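Local coordinates for thiamine-monophosphate kinase (Stenotrophomonas maltophilia, PDB 6XEP) that phosphorylates thiamine monophosphate with ATP to give thiamine diphosphate, the active form of vitamin B1, at the interface of chains A and B. Numbering follows the deposited sequence. Chains: chain A/B, Thiamine-monophosphate kinase.

The interface of chains A and B. Residues chain A 41, 43, 49, 92, 142; chain B 43, 49, 51, 92.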
ATOM      1  N   LEU A  41       1.724  -2.231  15.795  1.00 18.35           N
ATOM      2  CA  LEU A  41       0.386  -1.670  15.923  1.00 20.14           C
ATOM      3  C   LEU A  41      -0.507  -2.577  16.762  1.00 21.03           C
ATOM      4  O   LEU A  41      -0.442  -3.812  16.653  1.00 21.60           O
ATOM      5  CB  LEU A  41      -0.249  -1.467  14.554  1.00 15.73           C
ATOM      6  CG  LEU A  41       0.714  -0.890  13.513  1.00 17.04           C
ATOM      7  CD1 LEU A  41       0.102  -0.979  12.128  1.00 17.12           C
ATOM      8  CD2 LEU A  41       1.072   0.538  13.869  1.00 14.84           C
ATOM      9  N   PRO A  43      -4.316  -3.419  17.283  1.00 21.13           N
ATOM     10  CA  PRO A  43      -5.714  -3.244  16.880  1.00 27.30           C
ATOM     11  C   PRO A  43      -6.620  -3.307  18.096  1.00 34.29           C
ATOM     12  O   PRO A  43      -6.239  -3.804  19.158  1.00 31.83           O
ATOM     13  CB  PRO A  43      -5.975  -4.428  15.939  1.00 28.92           C
ATOM     14  CG  PRO A  43      -4.598  -4.994  15.618  1.00 34.13           C
ATOM     15  CD  PRO A  43      -3.762  -4.700  16.816  1.00 29.17           C
ATOM     16  N   LEU A  49     -10.816  -4.714  11.161  1.00 17.96           N
ATOM     17  CA  LEU A  49     -10.034  -3.832  10.312  1.00 16.54           C
ATOM     18  C   LEU A  49     -10.584  -3.844   8.898  1.00 18.56           C
ATOM     19  O   LEU A  49     -10.947  -4.899   8.374  1.00 16.68           O
ATOM     20  CB  LEU A  49      -8.572  -4.275  10.238  1.00 22.09           C
ATOM     21  CG  LEU A  49      -7.581  -4.044  11.348  1.00 37.00           C
ATOM     22  CD1 LEU A  49      -6.255  -4.619  10.864  1.00 33.71           C
ATOM     23  CD2 LEU A  49      -7.476  -2.575  11.572  1.00 30.57           C
ATOM     24  N   TRP A  92      -4.394   3.886  10.833  1.00 13.00           N
ATOM     25  CA  TRP A  92      -3.006   3.891  10.393  1.00 11.97           C
ATOM     26  C   TRP A  92      -2.941   3.939   8.869  1.00 11.92           C
ATOM     27  O   TRP A  92      -3.892   3.570   8.170  1.00 14.42           O
ATOM     28  CB  TRP A  92      -2.252   2.653  10.893  1.00 12.83           C
ATOM     29  CG  TRP A  92      -2.580   2.232  12.286  1.00 14.01           C
ATOM     30  CD1 TRP A  92      -2.293   2.917  13.433  1.00 17.93           C
ATOM     31  CD2 TRP A  92      -3.204   1.006  12.701  1.00 15.24           C
ATOM     32  NE1 TRP A  92      -2.713   2.205  14.533  1.00 15.89           N
ATOM     33  CE2 TRP A  92      -3.287   1.037  14.112  1.00 18.56           C
ATOM     34  CE3 TRP A  92      -3.717  -0.099  12.020  1.00 14.02           C
ATOM     35  CZ2 TRP A  92      -3.854   0.002  14.854  1.00 23.07           C
ATOM     36  CZ3 TRP A  92      -4.282  -1.137  12.761  1.00 21.58           C
ATOM     37  CH2 TRP A  92      -4.352  -1.070  14.164  1.00 24.75           C
ATOM     38  N   MET A 142      -5.769   2.039   6.838  1.00 14.90           N
ATOM     39  CA  MET A 142      -6.413   1.030   7.669  0.52 14.60           C
ATOM     40  C   MET A 142      -7.352   1.726   8.640  1.00 20.17           C
ATOM     41  O   MET A 142      -6.930   2.638   9.351  1.00 16.69           O
ATOM     42  CB  MET A 142      -5.381   0.212   8.453  0.52 17.65           C
ATOM     43  CG  MET A 142      -4.629  -0.831   7.645  0.52 17.85           C
ATOM     44  SD  MET A 142      -2.853  -0.759   7.954  0.52 28.89           S
ATOM     45  CE  MET A 142      -2.507   0.798   7.170  0.52 17.83           C
TER
ATOM     46  N   PRO B  43      -7.976  -9.210  13.438  1.00 21.13           N
ATOM     47  CA  PRO B  43      -6.628  -9.438  13.968  1.00 27.30           C
ATOM     48  C   PRO B  43      -6.688 -10.367  15.166  1.00 34.29           C
ATOM     49  O   PRO B  43      -7.740 -10.559  15.781  1.00 31.83           O
ATOM     50  CB  PRO B  43      -6.157  -8.037  14.383  1.00 28.92           C
ATOM     51  CG  PRO B  43      -7.149  -7.076  13.742  1.00 34.13           C
ATOM     52  CD  PRO B  43      -8.432  -7.829  13.661  1.00 29.17           C
ATOM     53  N   LEU B  49       0.324  -6.067  15.062  1.00 17.96           N
ATOM     54  CA  LEU B  49       0.460  -6.005  13.617  1.00 16.54           C
ATOM     55  C   LEU B  49       1.726  -5.258  13.242  1.00 18.56           C
ATOM     56  O   LEU B  49       2.055  -4.237  13.849  1.00 16.68           O
ATOM     57  CB  LEU B  49      -0.715  -5.267  12.973  1.00 22.09           C
ATOM     58  CG  LEU B  49      -2.078  -5.881  12.794  1.00 37.00           C
ATOM     59  CD1 LEU B  49      -2.936  -4.824  12.107  1.00 33.71           C
ATOM     60  CD2 LEU B  49      -1.929  -7.089  11.936  1.00 30.57           C
ATOM     61  N   VAL B  51       3.577  -3.831   9.480  1.00 14.10           N
ATOM     62  CA  VAL B  51       3.155  -3.543   8.121  1.00 12.99           C
ATOM     63  C   VAL B  51       4.378  -3.134   7.326  1.00 18.36           C
ATOM     64  O   VAL B  51       5.196  -2.336   7.806  1.00 19.60           O
ATOM     65  CB  VAL B  51       2.095  -2.428   8.084  1.00 20.69           C
ATOM     66  CG1 VAL B  51       1.648  -2.200   6.674  1.00 20.82           C
ATOM     67  CG2 VAL B  51       0.908  -2.798   8.960  1.00 25.71           C
ATOM     68  N   TRP B  92      -2.225 -10.687   5.710  1.00 13.00           N
ATOM     69  CA  TRP B  92      -3.013 -10.075   4.649  1.00 11.97           C
ATOM     70  C   TRP B  92      -2.132  -9.152   3.812  1.00 11.92           C
ATOM     71  O   TRP B  92      -1.081  -8.680   4.259  1.00 14.42           O
ATOM     72  CB  TRP B  92      -4.192  -9.274   5.213  1.00 12.83           C
ATOM     73  CG  TRP B  92      -4.886  -9.904   6.375  1.00 14.01           C
ATOM     74  CD1 TRP B  92      -5.625 -11.053   6.357  1.00 17.93           C
ATOM     75  CD2 TRP B  92      -4.966  -9.400   7.718  1.00 15.24           C
ATOM     76  NE1 TRP B  92      -6.145 -11.306   7.606  1.00 15.89           N
ATOM     77  CE2 TRP B  92      -5.745 -10.317   8.461  1.00 18.56           C
ATOM     78  CE3 TRP B  92      -4.440  -8.282   8.366  1.00 14.02           C
ATOM     79  CZ2 TRP B  92      -6.017 -10.145   9.818  1.00 23.07           C
ATOM     80  CZ3 TRP B  92      -4.714  -8.106   9.723  1.00 21.58           C
ATOM     81  CH2 TRP B  92      -5.489  -9.041  10.432  1.00 24.75           C
TER
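A:Leu49 and B:Leu49 meet tip to tip on the two-fold axis, CD1 to CD1 at 3.6 Å. They form the apolar centre of a beta-sheet interface between the N-terminal AIR synthase-like (PurM-like) domains of two copies. In this family such domains commonly pair through their sheets, so the deposited dimer is plausibly the biological one. In both leucines CG stands anti to the carbonyl carbon (chi1 -76°) and CD1 continues the extended chain (chi2 -179°). This points CD1 of each at its twin.

The prolines lie beside this pair. A:Pro43 and B:Pro43 lie alongside each other, running antiparallel, with CB of A:Pro43 3.6 Å from CG of B:Pro43. CG of B:Pro43 lies 3.9 Å from CG of A:Leu49, and A:Pro43 meets B:Leu49 in the same way. CD1 of A:Leu49 is also 3.9 Å from CG of B:Pro43, which puts both a leucine and a proline of the partner against each leucine tip.

The tryptophans stand behind. CZ3 of A:Trp92, on the six-membered ring, comes within 4.0 Å of CD1 of B:Leu49, and the two side chains cross at about a right angle. B:Trp92 meets A:Leu49 in the same way. Within chain A, A:Leu41 CB lies over one indole face near its rim, and A:Pro43 CA sits at the ring edge. The indole thus backs two residues that touch chain B.

Further out, CD1 of A:Leu41 packs on CG2 of B:Val51 at 3.7 Å, again nearly perpendicular. The sulfur of A:Met142 lies farther off, to one side of the same valine methyl.

At the polar rim, A:Leu41 and B:Leu49 form an antiparallel bridge between strand 40-41 of chain A and strand 48-57 of chain B. A:Leu41 N donates to B:Leu49 O at 2.8 Å. B:Leu49 N donates back to A:Leu41 O at 2.9 Å. Both bonds are nearly straight. By symmetry, B:Leu41 pairs likewise with A:Leu49.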